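Local structure of sialyltransferase 0160 (Photobacterium damselae, 4R84) at residues A[251-254]-A[255-259]; A[281-284]-A[285-288]. The protein probably transfers sialic acid from a CMP-activated donor to galactosides in alpha-2,6 linkage, as a glycosyltransferase of the GT-B structural group. All coordinates share one frame; numbering follows the deposited sequence.

Contact 1: residues A[251-254]-A[255-259]; sequences NKIE and TLEGE
With chi1 at -59°, Thr255 turns its hydroxyl back beside its own backbone N and over the carbonyl of Asn251, while Ile253 holds CG1 beside its backbone N and anti to its carbonyl carbon (chi1 -65°), a further turn at chi2 bringing CD1 to Leu256. Both torsions serve the opening turns of the alpha helix 252-267, a worked example of how helical side chains either reinforce the backbone bonding or pack one turn ahead. Asn251 stands at the N-cap position but makes no capping bond with its side chain; its carbonyl instead accepts the first i to i+4 bond of the helix. Thr255 N donates to Asn251 O at 2.9 Å, and Thr255 OG1 donates to the same Asn251 O at 3.0 Å, coming from above the carbonyl plane. Two bonds from one residue thus grip a single oxygen.

The regular i to i+4 pattern follows. Leu256 N reaches Lys252 O at 3.0 Å, and Glu257 N reaches Ile253 O at 2.8 Å in a nearly straight bond, its N-H...O angle 173°. On the face turned to the protein, the tips Ile253 CD1 and Leu256 CD1 touch at 3.9 Å. Both side chains also rest on Tyr312 of helix 307-313, and the amine of Lys252 is drawn to the same helix by a salt bridge with Asp308.

Glu257 runs extended beyond CG and crosses the Ile253 side chain, its carboxylate oxygen OE2 lying 4.1 Å from the methyl Ile253 CG2. Near the solvent-exposed residues, Glu254 O accepts Gly258 N at 3.0 Å and also takes a second donor, a water that gives Glu254 O a hydrogen bond of 2.9 Å and spans weakly to Glu257 OE1.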
ATOM      1  N   ASN A 251       1.063 -14.028 -28.547  1.00 36.90           N
ATOM      2  CA  ASN A 251       1.114 -15.187 -27.662  1.00 44.08           C
ATOM      3  C   ASN A 251       1.523 -14.822 -26.242  1.00 37.76           C
ATOM      4  O   ASN A 251       2.186 -15.616 -25.577  1.00 33.61           O
ATOM      5  CB  ASN A 251       2.105 -16.223 -28.201  1.00 41.75           C
ATOM      6  CG  ASN A 251       2.026 -16.385 -29.701  1.00 45.15           C
ATOM      7  OD1 ASN A 251       0.944 -16.556 -30.266  1.00 44.28           O
ATOM      8  ND2 ASN A 251       3.176 -16.301 -30.362  1.00 40.97           N
ATOM      9  N   LYS A 252       1.138 -13.634 -25.782  1.00 35.30           N
ATOM     10  CA  LYS A 252       1.721 -13.095 -24.553  1.00 35.94           C
ATOM     11  C   LYS A 252       1.329 -13.869 -23.285  1.00 35.23           C
ATOM     12  O   LYS A 252       2.154 -14.028 -22.388  1.00 30.87           O
ATOM     13  CB  LYS A 252       1.366 -11.608 -24.391  1.00 29.25           C
ATOM     14  CG  LYS A 252      -0.116 -11.288 -24.363  1.00 29.42           C
ATOM     15  CD  LYS A 252      -0.335  -9.775 -24.268  1.00 31.55           C
ATOM     16  CE  LYS A 252      -1.779  -9.425 -23.922  1.00 26.84           C
ATOM     17  NZ  LYS A 252      -2.721  -9.709 -25.058  1.00 28.80           N
ATOM     18  N   ILE A 253       0.089 -14.346 -23.195  1.00 32.73           N
ATOM     19  CA  ILE A 253      -0.311 -15.115 -22.012  1.00 34.11           C
ATOM     20  C   ILE A 253       0.339 -16.499 -22.042  1.00 36.74           C
ATOM     21  O   ILE A 253       0.780 -17.006 -21.012  1.00 32.94           O
ATOM     22  CB  ILE A 253      -1.839 -15.241 -21.881  1.00 37.76           C
ATOM     23  CG1 ILE A 253      -2.452 -13.863 -21.646  1.00 32.59           C
ATOM     24  CG2 ILE A 253      -2.213 -16.168 -20.736  1.00 43.18           C
ATOM     25  CD1 ILE A 253      -1.808 -13.091 -20.513  1.00 31.45           C
ATOM     26  N   GLU A 254       0.409 -17.104 -23.223  1.00 38.49           N
ATOM     27  CA  GLU A 254       1.110 -18.375 -23.375  1.00 41.64           C
ATOM     28  C   GLU A 254       2.564 -18.253 -22.927  1.00 39.50           C
ATOM     29  O   GLU A 254       3.104 -19.145 -22.264  1.00 40.44           O
ATOM     30  CB  GLU A 254       1.060 -18.845 -24.827  1.00 50.39           C
ATOM     31  CG  GLU A 254       1.639 -20.222 -25.049  1.00 52.83           C
ATOM     32  CD  GLU A 254       1.618 -20.615 -26.510  1.00 66.25           C
ATOM     33  OE1 GLU A 254       0.680 -20.192 -27.219  1.00 65.53           O
ATOM     34  OE2 GLU A 254       2.545 -21.327 -26.954  1.00 67.58           O
ATOM     35  N   THR A 255       3.194 -17.139 -23.281  1.00 33.34           N
ATOM     36  CA  THR A 255       4.563 -16.897 -22.853  1.00 34.86           C
ATOM     37  C   THR A 255       4.609 -16.750 -21.325  1.00 32.99           C
ATOM     38  O   THR A 255       5.492 -17.320 -20.672  1.00 29.17           O
ATOM     39  CB  THR A 255       5.146 -15.663 -23.542  1.00 34.07           C
ATOM     40  OG1 THR A 255       5.119 -15.872 -24.961  1.00 43.22           O
ATOM     41  CG2 THR A 255       6.583 -15.431 -23.106  1.00 37.79           C
ATOM     42  N   LEU A 256       3.645 -16.026 -20.757  1.00 33.94           N
ATOM     43  CA  LEU A 256       3.553 -15.886 -19.300  1.00 36.57           C
ATOM     44  C   LEU A 256       3.486 -17.239 -18.605  1.00 37.70           C
ATOM     45  O   LEU A 256       4.272 -17.525 -17.693  1.00 40.07           O
ATOM     46  CB  LEU A 256       2.321 -15.080 -18.894  1.00 40.72           C
ATOM     47  CG  LEU A 256       2.402 -13.566 -18.835  1.00 34.86           C
ATOM     48  CD1 LEU A 256       1.193 -13.018 -18.100  1.00 28.79           C
ATOM     49  CD2 LEU A 256       3.696 -13.139 -18.169  1.00 36.12           C
ATOM     50  N   GLU A 257       2.547 -18.068 -19.052  1.00 42.12           N
ATOM     51  CA  GLU A 257       2.365 -19.407 -18.508  1.00 42.34           C
ATOM     52  C   GLU A 257       3.639 -20.222 -18.602  1.00 45.11           C
ATOM     53  O   GLU A 257       3.995 -20.944 -17.671  1.00 45.51           O
ATOM     54  CB  GLU A 257       1.245 -20.134 -19.257  1.00 48.62           C
ATOM     55  CG  GLU A 257      -0.159 -19.808 -18.781  1.00 60.98           C
ATOM     56  CD  GLU A 257      -1.232 -20.275 -19.729  1.00 71.44           C
ATOM     57  OE1 GLU A 257      -0.893 -20.861 -20.789  1.00 76.97           O
ATOM     58  OE2 GLU A 257      -2.445 -20.072 -19.429  1.00 71.93           O
ATOM     59  N   GLY A 258       4.340 -20.065 -19.718  1.00 36.90           N
ATOM     60  CA  GLY A 258       5.566 -20.794 -19.940  1.00 42.08           C
ATOM     61  C   GLY A 258       6.686 -20.333 -19.029  1.00 43.06           C
ATOM     62  O   GLY A 258       7.630 -21.082 -18.781  1.00 31.95           O
ATOM     63  N   GLU A 259       6.580 -19.111 -18.511  1.00 30.13           N
ATOM     64  CA  GLU A 259       7.638 -18.571 -17.666  1.00 28.04           C
ATOM     65  C   GLU A 259       7.399 -18.774 -16.164  1.00 31.62           C
ATOM     66  O   GLU A 259       8.251 -18.414 -15.344  1.00 30.88           O
ATOM     67  CB  GLU A 259       7.844 -17.095 -17.986  1.00 32.49           C
ATOM     68  CG  GLU A 259       8.693 -16.924 -19.242  1.00 40.93           C
ATOM     69  CD  GLU A 259       8.722 -15.510 -19.762  1.00 52.98           C
ATOM     70  OE1 GLU A 259       9.493 -15.253 -20.714  1.00 57.56           O
ATOM     71  OE2 GLU A 259       7.973 -14.663 -19.232  1.00 51.48           O
TER
HETATM   72  O   HOH W   1       2.232 -21.849 -21.939  1.00 55.87           O

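Contact 2: residues A[281-284]-A[285-288]; sequences RYNW and HKLY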
ATOM      1  N   ARG A 281       6.743 -10.405 -13.251  1.00 23.78           N
ATOM      2  CA  ARG A 281       5.875  -9.437 -12.591  1.00 22.48           C
ATOM      3  C   ARG A 281       4.499 -10.029 -12.271  1.00 21.26           C
ATOM      4  O   ARG A 281       3.992  -9.878 -11.162  1.00 23.16           O
ATOM      5  CB  ARG A 281       5.716  -8.189 -13.486  1.00 22.67           C
ATOM      6  CG  ARG A 281       4.865  -7.075 -12.884  1.00 21.85           C
ATOM      7  CD  ARG A 281       4.814  -5.825 -13.781  1.00 22.51           C
ATOM      8  NE  ARG A 281       6.143  -5.268 -14.036  1.00 21.87           N
ATOM      9  CZ  ARG A 281       6.368  -4.066 -14.569  1.00 30.95           C
ATOM     10  NH1 ARG A 281       5.357  -3.272 -14.914  1.00 26.51           N
ATOM     11  NH2 ARG A 281       7.612  -3.648 -14.753  1.00 29.18           N
ATOM     12  N   TYR A 282       3.898 -10.693 -13.253  1.00 20.13           N
ATOM     13  CA  TYR A 282       2.512 -11.122 -13.121  1.00 18.78           C
ATOM     14  C   TYR A 282       2.355 -12.638 -13.052  1.00 17.60           C
ATOM     15  O   TYR A 282       1.310 -13.180 -13.410  1.00 22.20           O
ATOM     16  CB  TYR A 282       1.663 -10.559 -14.269  1.00 20.61           C
ATOM     17  CG  TYR A 282       1.440  -9.071 -14.156  1.00 20.72           C
ATOM     18  CD1 TYR A 282       0.756  -8.530 -13.074  1.00 18.92           C
ATOM     19  CD2 TYR A 282       1.907  -8.209 -15.136  1.00 21.75           C
ATOM     20  CE1 TYR A 282       0.553  -7.166 -12.967  1.00 23.38           C
ATOM     21  CE2 TYR A 282       1.711  -6.840 -15.042  1.00 21.79           C
ATOM     22  CZ  TYR A 282       1.033  -6.324 -13.968  1.00 19.09           C
ATOM     23  OH  TYR A 282       0.842  -4.967 -13.879  1.00 22.79           O
ATOM     24  N   ASN A 283       3.390 -13.319 -12.573  1.00 20.96           N
ATOM     25  CA  ASN A 283       3.312 -14.762 -12.323  1.00 17.07           C
ATOM     26  C   ASN A 283       3.382 -15.142 -10.846  1.00 19.44           C
ATOM     27  O   ASN A 283       3.418 -16.328 -10.513  1.00 23.55           O
ATOM     28  CB  ASN A 283       4.431 -15.491 -13.055  1.00 23.18           C
ATOM     29  CG  ASN A 283       4.048 -15.883 -14.455  1.00 29.81           C
ATOM     30  OD1 ASN A 283       2.869 -16.094 -14.757  1.00 29.12           O
ATOM     31  ND2 ASN A 283       5.044 -15.984 -15.327  1.00 24.33           N
ATOM     32  N   TRP A 284       3.438 -14.156  -9.961  1.00 20.98           N
ATOM     33  CA  TRP A 284       3.623 -14.468  -8.544  1.00 16.83           C
ATOM     34  C   TRP A 284       2.425 -15.212  -7.966  1.00 21.43           C
ATOM     35  O   TRP A 284       2.593 -16.049  -7.077  1.00 24.11           O
ATOM     36  CB  TRP A 284       3.918 -13.201  -7.752  1.00 19.12           C
ATOM     37  CG  TRP A 284       5.309 -12.714  -8.070  1.00 17.15           C
ATOM     38  CD1 TRP A 284       5.676 -11.874  -9.082  1.00 23.87           C
ATOM     39  CD2 TRP A 284       6.513 -13.069  -7.387  1.00 16.20           C
ATOM     40  NE1 TRP A 284       7.039 -11.688  -9.069  1.00 23.27           N
ATOM     41  CE2 TRP A 284       7.576 -12.421  -8.036  1.00 23.46           C
ATOM     42  CE3 TRP A 284       6.800 -13.893  -6.286  1.00 21.55           C
ATOM     43  CZ2 TRP A 284       8.904 -12.546  -7.616  1.00 23.20           C
ATOM     44  CZ3 TRP A 284       8.116 -14.021  -5.870  1.00 25.35           C
ATOM     45  CH2 TRP A 284       9.152 -13.348  -6.533  1.00 28.12           C
ATOM     46  N   HIS A 285       1.233 -14.937  -8.492  1.00 19.90           N
ATOM     47  CA  HIS A 285       0.019 -15.589  -7.986  1.00 21.93           C
ATOM     48  C   HIS A 285      -0.054 -17.081  -8.344  1.00 22.79           C
ATOM     49  O   HIS A 285      -0.875 -17.812  -7.795  1.00 26.19           O
ATOM     50  CB  HIS A 285      -1.220 -14.866  -8.510  1.00 23.02           C
ATOM     51  CG  HIS A 285      -1.425 -15.019  -9.982  1.00 22.71           C
ATOM     52  ND1 HIS A 285      -0.509 -14.567 -10.908  1.00 19.47           N
ATOM     53  CD2 HIS A 285      -2.439 -15.570 -10.691  1.00 25.69           C
ATOM     54  CE1 HIS A 285      -0.945 -14.842 -12.126  1.00 22.61           C
ATOM     55  NE2 HIS A 285      -2.115 -15.450 -12.021  1.00 28.62           N
ATOM     56  N   LYS A 286       0.815 -17.522  -9.253  1.00 25.61           N
ATOM     57  CA  LYS A 286       0.916 -18.936  -9.636  1.00 24.75           C
ATOM     58  C   LYS A 286       1.740 -19.720  -8.631  1.00 26.32           C
ATOM     59  O   LYS A 286       1.720 -20.952  -8.613  1.00 29.09           O
ATOM     60  CB  LYS A 286       1.551 -19.074 -11.028  1.00 25.53           C
ATOM     61  CG  LYS A 286       0.759 -18.508 -12.202  1.00 32.17           C
ATOM     62  CD  LYS A 286      -0.403 -19.406 -12.592  1.00 43.07           C
ATOM     63  CE  LYS A 286      -1.702 -18.999 -11.945  1.00 54.78           C
ATOM     64  NZ  LYS A 286      -2.804 -19.918 -12.356  1.00 66.21           N
ATOM     65  N   LEU A 287       2.485 -19.008  -7.802  1.00 21.62           N
ATOM     66  CA  LEU A 287       3.410 -19.659  -6.877  1.00 21.48           C
ATOM     67  C   LEU A 287       3.128 -19.384  -5.407  1.00 19.68           C
ATOM     68  O   LEU A 287       3.484 -20.193  -4.535  1.00 22.22           O
ATOM     69  CB  LEU A 287       4.845 -19.238  -7.205  1.00 17.50           C
ATOM     70  CG  LEU A 287       5.304 -19.578  -8.625  1.00 29.99           C
ATOM     71  CD1 LEU A 287       6.703 -19.037  -8.890  1.00 39.68           C
ATOM     72  CD2 LEU A 287       5.262 -21.073  -8.869  1.00 30.31           C
ATOM     73  N   TYR A 288       2.499 -18.247  -5.131  1.00 23.94           N
ATOM     74  CA  TYR A 288       2.184 -17.813  -3.777  1.00 21.55           C
ATOM     75  C   TYR A 288       0.816 -17.169  -3.765  1.00 25.26           C
ATOM     76  O   TYR A 288       0.320 -16.743  -4.812  1.00 24.21           O
ATOM     77  CB  TYR A 288       3.213 -16.804  -3.263  1.00 21.00           C
ATOM     78  CG  TYR A 288       4.626 -17.316  -3.285  1.00 19.61           C
ATOM     79  CD1 TYR A 288       5.125 -18.078  -2.238  1.00 22.91           C
ATOM     80  CD2 TYR A 288       5.460 -17.057  -4.381  1.00 20.48           C
ATOM     81  CE1 TYR A 288       6.427 -18.570  -2.270  1.00 22.61           C
ATOM     82  CE2 TYR A 288       6.750 -17.532  -4.421  1.00 24.88           C
ATOM     83  CZ  TYR A 288       7.228 -18.293  -3.364  1.00 29.05           C
ATOM     84  OH  TYR A 288       8.512 -18.770  -3.407  1.00 28.32           O
TER
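Tyr282 meets His285 through its carbonyl: the edge of the imidazole comes up to that oxygen in the plane of the ring, with His285 CE1 3.1 Å from Tyr282 O. The residues involved belong to two overlapping type I beta turns, 283-286 and 284-287, in the loop that leads into strand 290-294. They illustrate how a compact turn can fix several side chains at once. A chi1 of 68° sets the imidazole between its own backbone N and carbonyl carbon, back over the chain just before it. Its two nitrogens are bonded elsewhere, ND1 to Tyr292 OH and NE2 to Tyr312 O, which should hold the ring against rotation.

Asn283 comes next and closes the first turn, Lys286 N donating to Asn283 O at 3.1 Å from well above the carbonyl plane. Lys286 CB packs 3.4 Å from that same Asn283 O, and CG, set beside the lysine's own backbone N, lies over one face of the imidazole, offset toward its rim; the chain bends only beyond it. The Asn283 amide is engaged outside the turns, OD1 with Tyr312 OH.

Trp284 closes the second turn and adds an i to i+4 bond, an alpha-turn. Trp284 O accepts Leu287 N at 3.0 Å from above its plane and Tyr288 N at 2.9 Å almost head-on. The indole and phenol rings then lie side by side and point the same way, among Ile216, Ile230 and Leu267. NE1 of the indole bonds Asn280 O, while its benzo edge faces the tyrosine: Trp284 CE3 lies 3.9 Å from Tyr288 CD2, and Trp284 CZ3 4.0 Å from Tyr288 CE2.

In the fold
Contact 1 comes first along the chain, at the start of helix 252-267, and contact 2 follows in the loop between that helix and strand 290-294; their centres are about 13 Å apart. Both belong to the connection between parallel neighbouring strands 225-233 and 290-294, which includes helices 237-246 and 252-267 and follows the beta-alpha-beta plan of a Rossmann-like GT-B domain. Contact 1 is the more peripheral, its centre about 28 Å from the centre of the chain. They touch where Asn283 ND2 approaches Leu256 O at 2.9 Å, probably a hydrogen bond, and Tyr312 of helix 307-313 meets residues of both, thereby joining helix, loop and neighbouring helix.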